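Local structure of putative acetyltransferase Ta0821 (3C26) at residues A[15-18]-A[19-22]; A[52-55]-A[56-60]; A[91-94]-A[95-98]; A[103-106]-A[107-111]. The protein is a putative acyltransferase of the GNAT family, and probably transfers an acetyl group from acetyl-CoA to a substrate not yet known. One frame throughout, in Å; residues are numbered along the deposited sequence.

Contact 1: residues A[15-18]-A[19-22]; sequences DIDE and IKTF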
loop_
_atom_site.group_PDB
_atom_site.type_symbol
_atom_site.label_atom_id
_atom_site.label_comp_id
_atom_site.label_asym_id
_atom_site.label_seq_id
_atom_site.Cartn_x
_atom_site.Cartn_y
_atom_site.Cartn_z
ATOM N N ASP A 15 -19.882 -0.004 -28.632
ATOM C CA ASP A 15 -18.516 0.219 -28.128
ATOM C C ASP A 15 -18.196 -0.702 -26.966
ATOM O O ASP A 15 -17.053 -0.777 -26.532
ATOM C CB ASP A 15 -18.332 1.664 -27.605
ATOM C CG ASP A 15 -18.531 2.722 -28.676
ATOM O OD1 ASP A 15 -18.078 2.522 -29.807
ATOM O OD2 ASP A 15 -19.079 3.796 -28.356
ATOM N N ILE A 16 -19.201 -1.428 -26.485
ATOM C CA ILE A 16 -19.057 -2.209 -25.240
ATOM C C ILE A 16 -17.976 -3.289 -25.295
ATOM O O ILE A 16 -17.236 -3.477 -24.344
ATOM C CB ILE A 16 -20.379 -2.804 -24.733
ATOM C CG1 ILE A 16 -21.335 -1.660 -24.368
ATOM C CG2 ILE A 16 -20.176 -3.600 -23.446
ATOM C CD1 ILE A 16 -22.755 -2.142 -23.837
ATOM N N ASP A 17 -17.886 -3.991 -26.409
ATOM C CA ASP A 17 -16.903 -5.069 -26.491
ATOM C C ASP A 17 -15.479 -4.528 -26.375
ATOM O O ASP A 17 -14.599 -5.142 -25.783
ATOM C CB ASP A 17 -17.051 -5.883 -27.771
ATOM C CG ASP A 17 -18.027 -7.029 -27.638
ATOM O OD1 ASP A 17 -18.528 -7.308 -26.524
ATOM O OD2 ASP A 17 -18.263 -7.684 -28.680
ATOM N N GLU A 18 -15.281 -3.327 -26.903
ATOM C CA GLU A 18 -13.965 -2.693 -26.877
ATOM C C GLU A 18 -13.723 -2.152 -25.497
ATOM O O GLU A 18 -12.701 -2.387 -24.907
ATOM C CB GLU A 18 -13.841 -1.608 -27.943
ATOM C CG GLU A 18 -13.658 -2.224 -29.320
ATOM C CD GLU A 18 -14.052 -1.329 -30.449
ATOM O OE1 GLU A 18 -15.269 -1.179 -30.725
ATOM O OE2 GLU A 18 -13.140 -0.808 -31.114
ATOM N N ILE A 19 -14.745 -1.495 -24.975
ATOM C CA ILE A 19 -14.693 -0.870 -23.675
ATOM C C ILE A 19 -14.340 -1.876 -22.573
ATOM O O ILE A 19 -13.606 -1.565 -21.636
ATOM C CB ILE A 19 -16.013 -0.131 -23.310
ATOM C CG1 ILE A 19 -16.153 1.143 -24.184
ATOM C CG2 ILE A 19 -15.999 0.212 -21.822
ATOM C CD1 ILE A 19 -17.546 1.915 -24.104
ATOM N N LYS A 20 -14.862 -3.083 -22.726
ATOM C CA LYS A 20 -14.653 -4.145 -21.729
ATOM C C LYS A 20 -13.213 -4.552 -21.600
ATOM O O LYS A 20 -12.849 -5.126 -20.591
ATOM C CB LYS A 20 -15.445 -5.424 -22.042
ATOM C CG LYS A 20 -16.896 -5.474 -21.612
ATOM C CD LYS A 20 -17.569 -6.437 -22.590
ATOM C CE LYS A 20 -18.958 -6.846 -22.267
ATOM N NZ LYS A 20 -19.481 -7.754 -23.435
ATOM N N THR A 21 -12.406 -4.253 -22.614
ATOM C CA THR A 21 -10.948 -4.551 -22.598
ATOM C C THR A 21 -10.065 -3.414 -22.046
ATOM O O THR A 21 -8.848 -3.548 -21.862
ATOM C CB THR A 21 -10.440 -4.874 -23.984
ATOM O OG1 THR A 21 -10.502 -3.689 -24.794
ATOM C CG2 THR A 21 -11.263 -6.060 -24.603
ATOM N N PHE A 22 -10.696 -2.297 -21.755
ATOM C CA PHE A 22 -9.991 -1.121 -21.204
ATOM C C PHE A 22 -9.647 -1.348 -19.704
ATOM O O PHE A 22 -10.364 -2.066 -18.984
ATOM C CB PHE A 22 -10.881 0.138 -21.307
ATOM C CG PHE A 22 -11.136 0.667 -22.726
ATOM C CD1 PHE A 22 -10.764 -0.025 -23.843
ATOM C CD2 PHE A 22 -11.827 1.860 -22.907
ATOM C CE1 PHE A 22 -11.084 0.454 -25.124
ATOM C CE2 PHE A 22 -12.082 2.348 -24.147
ATOM C CZ PHE A 22 -11.732 1.634 -25.270
#

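Contact 2: residues A[52-55]-A[56-60]; sequences VIER and WVNDG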
loop_
_atom_site.group_PDB
_atom_site.type_symbol
_atom_site.label_atom_id
_atom_site.label_comp_id
_atom_site.label_asym_id
_atom_site.label_seq_id
_atom_site.Cartn_x
_atom_site.Cartn_y
_atom_site.Cartn_z
ATOM N N VAL A 52 -20.449 -2.148 -13.129
ATOM C CA VAL A 52 -21.505 -1.202 -13.588
ATOM C C VAL A 52 -21.255 -0.490 -14.941
ATOM O O VAL A 52 -22.123 0.160 -15.492
ATOM C CB VAL A 52 -21.746 -0.114 -12.518
ATOM C CG1 VAL A 52 -22.329 -0.698 -11.272
ATOM C CG2 VAL A 52 -20.481 0.629 -12.199
ATOM N N ILE A 53 -20.060 -0.644 -15.482
ATOM C CA ILE A 53 -19.660 0.132 -16.670
ATOM C C ILE A 53 -20.550 -0.146 -17.880
ATOM O O ILE A 53 -20.781 0.749 -18.673
ATOM C CB ILE A 53 -18.142 -0.052 -17.030
ATOM C CG1 ILE A 53 -17.714 1.014 -18.081
ATOM C CG2 ILE A 53 -17.880 -1.488 -17.469
ATOM C CD1 ILE A 53 -16.171 1.271 -18.220
ATOM N N GLU A 54 -21.003 -1.391 -18.033
ATOM C CA GLU A 54 -21.880 -1.758 -19.164
ATOM C C GLU A 54 -23.207 -1.018 -19.051
ATOM O O GLU A 54 -23.702 -0.425 -20.052
ATOM C CB GLU A 54 -22.077 -3.275 -19.296
ATOM C CG GLU A 54 -22.893 -3.589 -20.545
ATOM C CD GLU A 54 -22.989 -5.065 -20.850
ATOM O OE1 GLU A 54 -22.528 -5.888 -20.046
ATOM O OE2 GLU A 54 -23.522 -5.398 -21.924
ATOM N N ARG A 55 -23.719 -0.967 -17.813
ATOM C CA ARG A 55 -24.969 -0.246 -17.482
ATOM C C ARG A 55 -24.846 1.235 -17.811
ATOM O O ARG A 55 -25.710 1.848 -18.444
ATOM C CB ARG A 55 -25.386 -0.441 -16.011
ATOM C CG ARG A 55 -26.226 -1.698 -15.802
ATOM C CD ARG A 55 -26.548 -2.050 -14.349
ATOM N NE ARG A 55 -25.447 -2.719 -13.629
ATOM C CZ ARG A 55 -25.468 -2.957 -12.322
ATOM N NH1 ARG A 55 -26.511 -2.565 -11.595
ATOM N NH2 ARG A 55 -24.446 -3.557 -11.725
ATOM N N TRP A 56 -23.723 1.797 -17.402
ATOM C CA TRP A 56 -23.439 3.192 -17.665
ATOM C C TRP A 56 -23.452 3.518 -19.128
ATOM O O TRP A 56 -24.001 4.522 -19.513
ATOM C CB TRP A 56 -22.051 3.585 -17.131
ATOM C CG TRP A 56 -21.969 3.710 -15.613
ATOM C CD1 TRP A 56 -23.015 3.853 -14.748
ATOM C CD2 TRP A 56 -20.786 3.830 -14.824
ATOM N NE1 TRP A 56 -22.557 4.029 -13.477
ATOM C CE2 TRP A 56 -21.187 4.005 -13.492
ATOM C CE3 TRP A 56 -19.415 3.802 -15.117
ATOM C CZ2 TRP A 56 -20.269 4.158 -12.450
ATOM C CZ3 TRP A 56 -18.510 3.943 -14.063
ATOM C CH2 TRP A 56 -18.937 4.140 -12.770
ATOM N N VAL A 57 -22.742 2.694 -19.905
ATOM C CA VAL A 57 -22.635 2.868 -21.370
ATOM C C VAL A 57 -24.019 2.862 -21.980
ATOM O O VAL A 57 -24.365 3.688 -22.815
ATOM C CB VAL A 57 -21.721 1.784 -22.079
ATOM C CG1 VAL A 57 -21.765 1.955 -23.592
ATOM C CG2 VAL A 57 -20.270 1.854 -21.544
ATOM N N ASN A 58 -24.825 1.924 -21.514
ATOM C CA ASN A 58 -26.208 1.775 -21.997
ATOM C C ASN A 58 -27.121 2.932 -21.590
ATOM O O ASN A 58 -28.088 3.228 -22.277
ATOM C CB ASN A 58 -26.797 0.441 -21.540
ATOM C CG ASN A 58 -26.318 -0.720 -22.394
ATOM O OD1 ASN A 58 -26.204 -0.581 -23.598
ATOM N ND2 ASN A 58 -26.126 -1.883 -21.789
ATOM N N ASP A 59 -26.775 3.596 -20.488
ATOM C CA ASP A 59 -27.589 4.722 -19.962
ATOM C C ASP A 59 -27.176 6.037 -20.616
ATOM O O ASP A 59 -27.771 7.072 -20.383
ATOM C CB ASP A 59 -27.410 4.930 -18.454
ATOM C CG ASP A 59 -27.965 3.794 -17.607
ATOM O OD1 ASP A 59 -28.702 2.914 -18.126
ATOM O OD2 ASP A 59 -27.641 3.805 -16.381
ATOM N N GLY A 60 -26.096 5.998 -21.377
ATOM C CA GLY A 60 -25.574 7.215 -22.025
ATOM C C GLY A 60 -24.687 8.113 -21.180
ATOM O O GLY A 60 -24.543 9.281 -21.482
#

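Contact 3: residues A[91-94]-A[95-98]; sequences RVHP and EYRG. With NO3 (nitrate ion), chain B.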
loop_
_atom_site.group_PDB
_atom_site.type_symbol
_atom_site.label_atom_id
_atom_site.label_comp_id
_atom_site.label_asym_id
_atom_site.label_seq_id
_atom_site.Cartn_x
_atom_site.Cartn_y
_atom_site.Cartn_z
ATOM N N ARG A 91 -10.682 4.951 -18.061
ATOM C CA ARG A 91 -10.021 3.744 -18.592
ATOM C C ARG A 91 -9.536 3.955 -19.999
ATOM O O ARG A 91 -10.076 4.737 -20.757
ATOM C CB ARG A 91 -10.961 2.535 -18.511
ATOM C CG ARG A 91 -11.223 2.141 -17.070
ATOM C CD ARG A 91 -12.087 0.892 -16.941
ATOM N NE ARG A 91 -12.255 0.511 -15.545
ATOM C CZ ARG A 91 -12.720 -0.665 -15.128
ATOM N NH1 ARG A 91 -13.113 -1.593 -15.985
ATOM N NH2 ARG A 91 -12.748 -0.944 -13.842
ATOM N N VAL A 92 -8.451 3.263 -20.308
ATOM C CA VAL A 92 -7.831 3.321 -21.605
ATOM C C VAL A 92 -7.574 1.878 -22.109
ATOM O O VAL A 92 -7.389 0.889 -21.339
ATOM C CB VAL A 92 -6.497 4.137 -21.596
ATOM C CG1 VAL A 92 -6.707 5.578 -20.965
ATOM C CG2 VAL A 92 -5.370 3.364 -20.864
ATOM N N HIS A 93 -7.609 1.785 -23.424
ATOM C CA HIS A 93 -7.227 0.569 -24.093
ATOM C C HIS A 93 -5.763 0.275 -23.692
ATOM O O HIS A 93 -4.952 1.172 -23.584
ATOM C CB HIS A 93 -7.346 0.724 -25.601
ATOM C CG HIS A 93 -6.880 -0.492 -26.333
ATOM N ND1 HIS A 93 -5.553 -0.722 -26.627
ATOM C CD2 HIS A 93 -7.554 -1.594 -26.745
ATOM C CE1 HIS A 93 -5.440 -1.886 -27.241
ATOM N NE2 HIS A 93 -6.637 -2.439 -27.324
ATOM N N PRO A 94 -5.413 -0.995 -23.480
ATOM C CA PRO A 94 -4.098 -1.274 -22.900
ATOM C C PRO A 94 -2.893 -0.880 -23.747
ATOM O O PRO A 94 -1.812 -0.642 -23.216
ATOM C CB PRO A 94 -4.141 -2.768 -22.649
ATOM C CG PRO A 94 -5.542 -3.098 -22.638
ATOM C CD PRO A 94 -6.219 -2.204 -23.586
ATOM N N GLU A 95 -3.108 -0.744 -25.038
ATOM C CA GLU A 95 -2.047 -0.269 -25.981
ATOM C C GLU A 95 -1.689 1.191 -25.784
ATOM O O GLU A 95 -0.685 1.667 -26.297
ATOM C CB GLU A 95 -2.519 -0.408 -27.434
ATOM C CG GLU A 95 -2.640 -1.799 -27.878
ATOM C CD GLU A 95 -1.331 -2.327 -28.380
ATOM O OE1 GLU A 95 -0.907 -1.880 -29.486
ATOM O OE2 GLU A 95 -0.738 -3.195 -27.681
ATOM N N TYR A 96 -2.512 1.905 -25.017
ATOM C CA TYR A 96 -2.349 3.363 -24.900
ATOM C C TYR A 96 -1.885 3.798 -23.515
ATOM O O TYR A 96 -1.868 4.982 -23.158
ATOM C CB TYR A 96 -3.667 4.066 -25.215
ATOM C CG TYR A 96 -4.136 3.951 -26.653
ATOM C CD1 TYR A 96 -4.673 2.760 -27.158
ATOM C CD2 TYR A 96 -4.055 5.044 -27.517
ATOM C CE1 TYR A 96 -5.110 2.681 -28.475
ATOM C CE2 TYR A 96 -4.487 4.954 -28.821
ATOM C CZ TYR A 96 -5.016 3.785 -29.294
ATOM O OH TYR A 96 -5.452 3.737 -30.620
ATOM N N ARG A 97 -1.498 2.818 -22.728
ATOM C CA ARG A 97 -0.973 3.119 -21.388
ATOM C C ARG A 97 0.278 3.974 -21.519
ATOM O O ARG A 97 1.126 3.732 -22.382
ATOM C CB ARG A 97 -0.651 1.842 -20.597
ATOM C CG ARG A 97 -1.833 1.010 -20.332
ATOM C CD ARG A 97 -1.478 -0.245 -19.574
ATOM N NE ARG A 97 -0.765 -1.155 -20.453
ATOM C CZ ARG A 97 -0.560 -2.431 -20.186
ATOM N NH1 ARG A 97 -1.052 -2.953 -19.069
ATOM N NH2 ARG A 97 0.110 -3.185 -21.045
ATOM N N GLY A 98 0.383 4.981 -20.655
ATOM C CA GLY A 98 1.564 5.861 -20.644
ATOM C C GLY A 98 1.403 7.022 -21.606
ATOM O O GLY A 98 2.228 7.922 -21.675
HETATM N N NO3 B . -11.754 2.334 -12.454
HETATM O O1 NO3 B . -11.987 2.614 -13.772
HETATM O O2 NO3 B . -11.484 1.061 -12.074
HETATM O O3 NO3 B . -11.706 3.336 -11.533
#

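Contact 4: residues A[103-106]-A[107-111]; sequences MSIM and QETIQ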
loop_
_atom_site.group_PDB
_atom_site.type_symbol
_atom_site.label_atom_id
_atom_site.label_comp_id
_atom_site.label_asym_id
_atom_site.label_seq_id
_atom_site.Cartn_x
_atom_site.Cartn_y
_atom_site.Cartn_z
HETATM N N MSE A 103 -5.215 12.674 -19.663
HETATM C CA MSE A 103 -5.270 14.115 -19.689
HETATM C C MSE A 103 -6.206 14.673 -20.759
HETATM O O MSE A 103 -6.974 15.578 -20.505
HETATM C CB MSE A 103 -3.878 14.614 -19.916
HETATM C CG MSE A 103 -3.817 15.916 -20.606
HETATM SE SE MSE A 103 -2.340 16.716 -19.763
HETATM C CE MSE A 103 -3.530 17.204 -18.272
ATOM N N SER A 104 -6.191 14.071 -21.933
ATOM C CA SER A 104 -6.981 14.591 -23.061
ATOM C C SER A 104 -8.424 14.399 -22.789
ATOM O O SER A 104 -9.210 15.265 -23.044
ATOM C CB SER A 104 -6.662 13.904 -24.388
ATOM O OG SER A 104 -5.279 14.070 -24.697
ATOM N N ILE A 105 -8.780 13.238 -22.293
ATOM C CA ILE A 105 -10.203 12.968 -22.033
ATOM C C ILE A 105 -10.707 13.864 -20.912
ATOM O O ILE A 105 -11.807 14.318 -20.959
ATOM C CB ILE A 105 -10.557 11.470 -21.795
ATOM C CG1 ILE A 105 -12.040 11.307 -22.126
ATOM C CG2 ILE A 105 -10.182 10.958 -20.360
ATOM C CD1 ILE A 105 -12.468 9.889 -22.337
HETATM N N MSE A 106 -9.868 14.155 -19.942
HETATM C CA MSE A 106 -10.241 15.052 -18.823
HETATM C C MSE A 106 -10.409 16.496 -19.308
HETATM O O MSE A 106 -11.359 17.237 -18.920
HETATM C CB MSE A 106 -9.194 15.003 -17.691
HETATM C CG MSE A 106 -9.242 13.703 -16.868
HETATM SE SE MSE A 106 -10.961 13.553 -15.914
HETATM C CE MSE A 106 -10.841 15.254 -14.952
ATOM N N GLN A 107 -9.485 16.920 -20.153
ATOM C CA GLN A 107 -9.607 18.274 -20.755
ATOM C C GLN A 107 -10.878 18.406 -21.618
ATOM O O GLN A 107 -11.553 19.433 -21.589
ATOM C CB GLN A 107 -8.378 18.654 -21.553
ATOM C CG GLN A 107 -7.119 18.704 -20.731
ATOM C CD GLN A 107 -5.889 18.980 -21.569
ATOM O OE1 GLN A 107 -5.527 18.190 -22.455
ATOM N NE2 GLN A 107 -5.218 20.055 -21.268
ATOM N N GLU A 108 -11.197 17.373 -22.393
ATOM C CA GLU A 108 -12.412 17.417 -23.188
ATOM C C GLU A 108 -13.592 17.447 -22.268
ATOM O O GLU A 108 -14.569 18.156 -22.511
ATOM C CB GLU A 108 -12.542 16.196 -24.092
ATOM C CG GLU A 108 -11.494 16.125 -25.099
ATOM C CD GLU A 108 -11.741 17.054 -26.265
ATOM O OE1 GLU A 108 -12.850 17.633 -26.378
ATOM O OE2 GLU A 108 -10.816 17.177 -27.099
ATOM N N THR A 109 -13.523 16.632 -21.222
ATOM C CA THR A 109 -14.601 16.595 -20.216
ATOM C C THR A 109 -14.807 17.976 -19.517
ATOM O O THR A 109 -15.941 18.444 -19.350
ATOM C CB THR A 109 -14.379 15.466 -19.178
ATOM O OG1 THR A 109 -14.382 14.202 -19.851
ATOM C CG2 THR A 109 -15.473 15.438 -18.079
ATOM N N ILE A 110 -13.724 18.659 -19.142
ATOM C CA ILE A 110 -13.885 19.948 -18.430
ATOM C C ILE A 110 -14.581 20.945 -19.325
ATOM O O ILE A 110 -15.465 21.689 -18.897
ATOM C CB ILE A 110 -12.532 20.504 -17.903
ATOM C CG1 ILE A 110 -12.038 19.578 -16.768
ATOM C CG2 ILE A 110 -12.669 21.971 -17.420
ATOM C CD1 ILE A 110 -10.558 19.612 -16.534
ATOM N N GLN A 111 -14.210 20.909 -20.590
ATOM C CA GLN A 111 -14.757 21.826 -21.594
ATOM C C GLN A 111 -16.225 21.523 -21.846
ATOM O O GLN A 111 -17.070 22.411 -21.856
ATOM C CB GLN A 111 -13.959 21.786 -22.898
ATOM C CG GLN A 111 -14.678 22.510 -24.024
ATOM C CD GLN A 111 -13.759 23.343 -24.914
ATOM O OE1 GLN A 111 -12.540 23.323 -24.762
ATOM N NE2 GLN A 111 -14.348 24.103 -25.827
#

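Contact 1: residues A[15-18]-A[19-22]
Glu-18 O is gripped twice by Thr-21 where the short helix 16-19 runs out. With chi1 at 68° the threonine hydroxyl sits in the crowded position between its own N and carbonyl carbon, where OG1 reaches Glu-18 O at 2.6 Å, in the carbonyl plane. Thr-21 N comes to the same oxygen at 3.0 Å from well above that plane. Two earlier acceptors are served by the backbone: Ile-19 N meets Asp-15 O at 2.9 Å, and Lys-20 N bonds to Ile-16 O. A type I turn from Ile-19 to Phe-22 follows, closed by Phe-22 N on Ile-19 O.

On the exposed side the extended chain of Lys-20 lies alongside Asp-17 and makes a salt bridge, NZ to OD1 at 3.3 Å, while its CE passes over Ile-16 CG2. Asp-15 turns its carboxylate elsewhere, to Arg-66 and Ser-12 N.

The Phe-22 ring folds back over the turn, with Ile-19 CA 3.8 Å above its centre and with His-93 and Thr-74 against the same side chain. A serine here would remove the ring and would probably leave a gap between the turn and His-93, uncovering Ile-19. The chemistry implies a helix end at which the carbonyls of Asp-15, Ile-16, Glu-18 and Ile-19 find donors within the next turn, with the charged pair at the surface and the apolar groups turned inward.

Contact 2: residues A[52-55]-A[56-60]
Trp-56 N donates to Val-52 O at 3.0 Å and 164°, a bond that continues the helix 45-58 into its last turns. Val-57 N on Ile-53 O and Asn-58 N on Glu-54 O follow in the same pattern, whereas Asp-59 N reaches Arg-55 O by a weak bond.

The same Val-52 and Trp-56 meet through their side chains. Val-52 CG2 lies over one face of the indole, 3.8 Å from the centroid of the six-membered ring, in a CH-pi contact displaced toward CZ2. The indole leaves the helix with CG anti to its carbonyl carbon (chi1 -74°), which swings it back along the helix over the valine. Tyr-48, Val-49 and Val-62 also touch the Trp-56 side chain, and His-76 stacks on its ring. A serine at Trp-56 would probably leave Val-52 CG2 without its aromatic cover and His-76 without its stacking partner.

On the outer side Glu-54 and Asn-58 lie side by side, CG to ND2 at 3.9 Å, with carboxylate and amide planes 38° apart. The helix stops in a Schellman motif: Gly-60 takes positive phi, where a beta carbon would collide with the carbonyl oxygen of Asp-59, and Gly-60 N bonds back to Val-57 O. The chemistry thus divides the helix end into an apolar side of indole, Val-52, Ile-53 and Val-57 and a polar one of carboxylate and amide.

Contact 3: residues A[91-94]-A[95-98]
His-93 and Tyr-96 close the turn that follows strand 85-92, and the approach to it starts at Arg-91. The guanidinium of this residue holds a nitrate at its edge through two bonds, NE to O1 at 2.8 Å and NH2 to O2 at 3.0 Å. NH1 is engaged in a salt bridge with Asp-50. Next, Val-92 points into the turn, where CG2 touches Arg-97 CG at 4.3 Å. The carbonyl of His-93 accepts Tyr-96 N at 2.9 Å. Its imidazole, with CG anti to the backbone N (chi1 177°), presents ND1 to the edge of the Tyr-96 ring, 3.6 Å from CD1, and the two ring planes stand at 90°. Pro-94 lies between the imidazole and Arg-97: its CD is over a face of the imidazole, and its CB sits more loosely, 4.3 Å above the Arg-97 guanidinium.

The nitrate probably comes from the crystallisation liquor. Residues 97-98 open the loop that in GNAT relatives receives the pyrophosphate of acetyl-CoA, which is consistent with a similar role here. Around it, Tyr-96 leans on Val-72 of strand 70-79, and both Val-92 and Tyr-96 touch Leu-101 at the start of helix 101-113.

Contact 4: residues A[103-106]-A[107-111]
Chi1 of Thr-109 (-62°) sets OG1 beside its own backbone N, and chi1 of Gln-107 (-61°) likewise turns CG back toward the preceding turn of the helix. The first choice lets Thr-109 OG1 bond to Ile-105 O at 2.8 Å, while Thr-109 N takes the same oxygen at 2.9 Å. The two donors arrive from opposite faces of the carbonyl plane, and the buried hydroxyl is thereby satisfied within its own helix. The second brings the amide of Gln-107 across the side chain of Met-103, which like Met-106 is a selenomethionine, with OE1 3.4 Å from Met-103 CG.

These turns belong to helix 101-113, the crossover of the beta-alpha-beta unit formed with the parallel strands 85-92 and 119-125, a core element of the GNAT fold. On its inner side Ile-105, Met-106 and Thr-109 between them pack against Leu-87 and Leu-90 of strand 85-92, Ile-75 of strand 70-79 and Phe-8 of strand 7-10. Met-103 and Gln-107 lean on Leu-138 of helix 129-138, which Met-106 also reaches.

Ile-110 N bonds to Met-106 O at 2.8 Å, and Ile-110 CG1 sits 3.3 Å from that same oxygen. Ser-104 OG turns back to Arg-100 O, one turn earlier.

In the fold
Each contact joins consecutive residues, so none encloses a long loop; they follow one another in series, without nesting or crossing. Nearest the N terminus, contact 1 ends helix 16-19 and starts the passage to helix 31-40. Contact 2 ends helix 45-58 and packs against contact 1 through Ile-16 CG1 on Val-57 CG1, 3.7 Å, and Ile-19 CG2 on Ile-53 CD1. Contact 3, where strand 85-92 gives way to a loop, meets contact 1 at Phe-22 and brushes contact 2 where Arg-91 passes Ile-53. Contact 4, about 6 Å from contact 3 at the nearest atoms, lies on helix 101-113, which leads from strand 85-92 to strand 119-125. Contact 1 therefore bridges helix 45-58 and the end of strand 85-92.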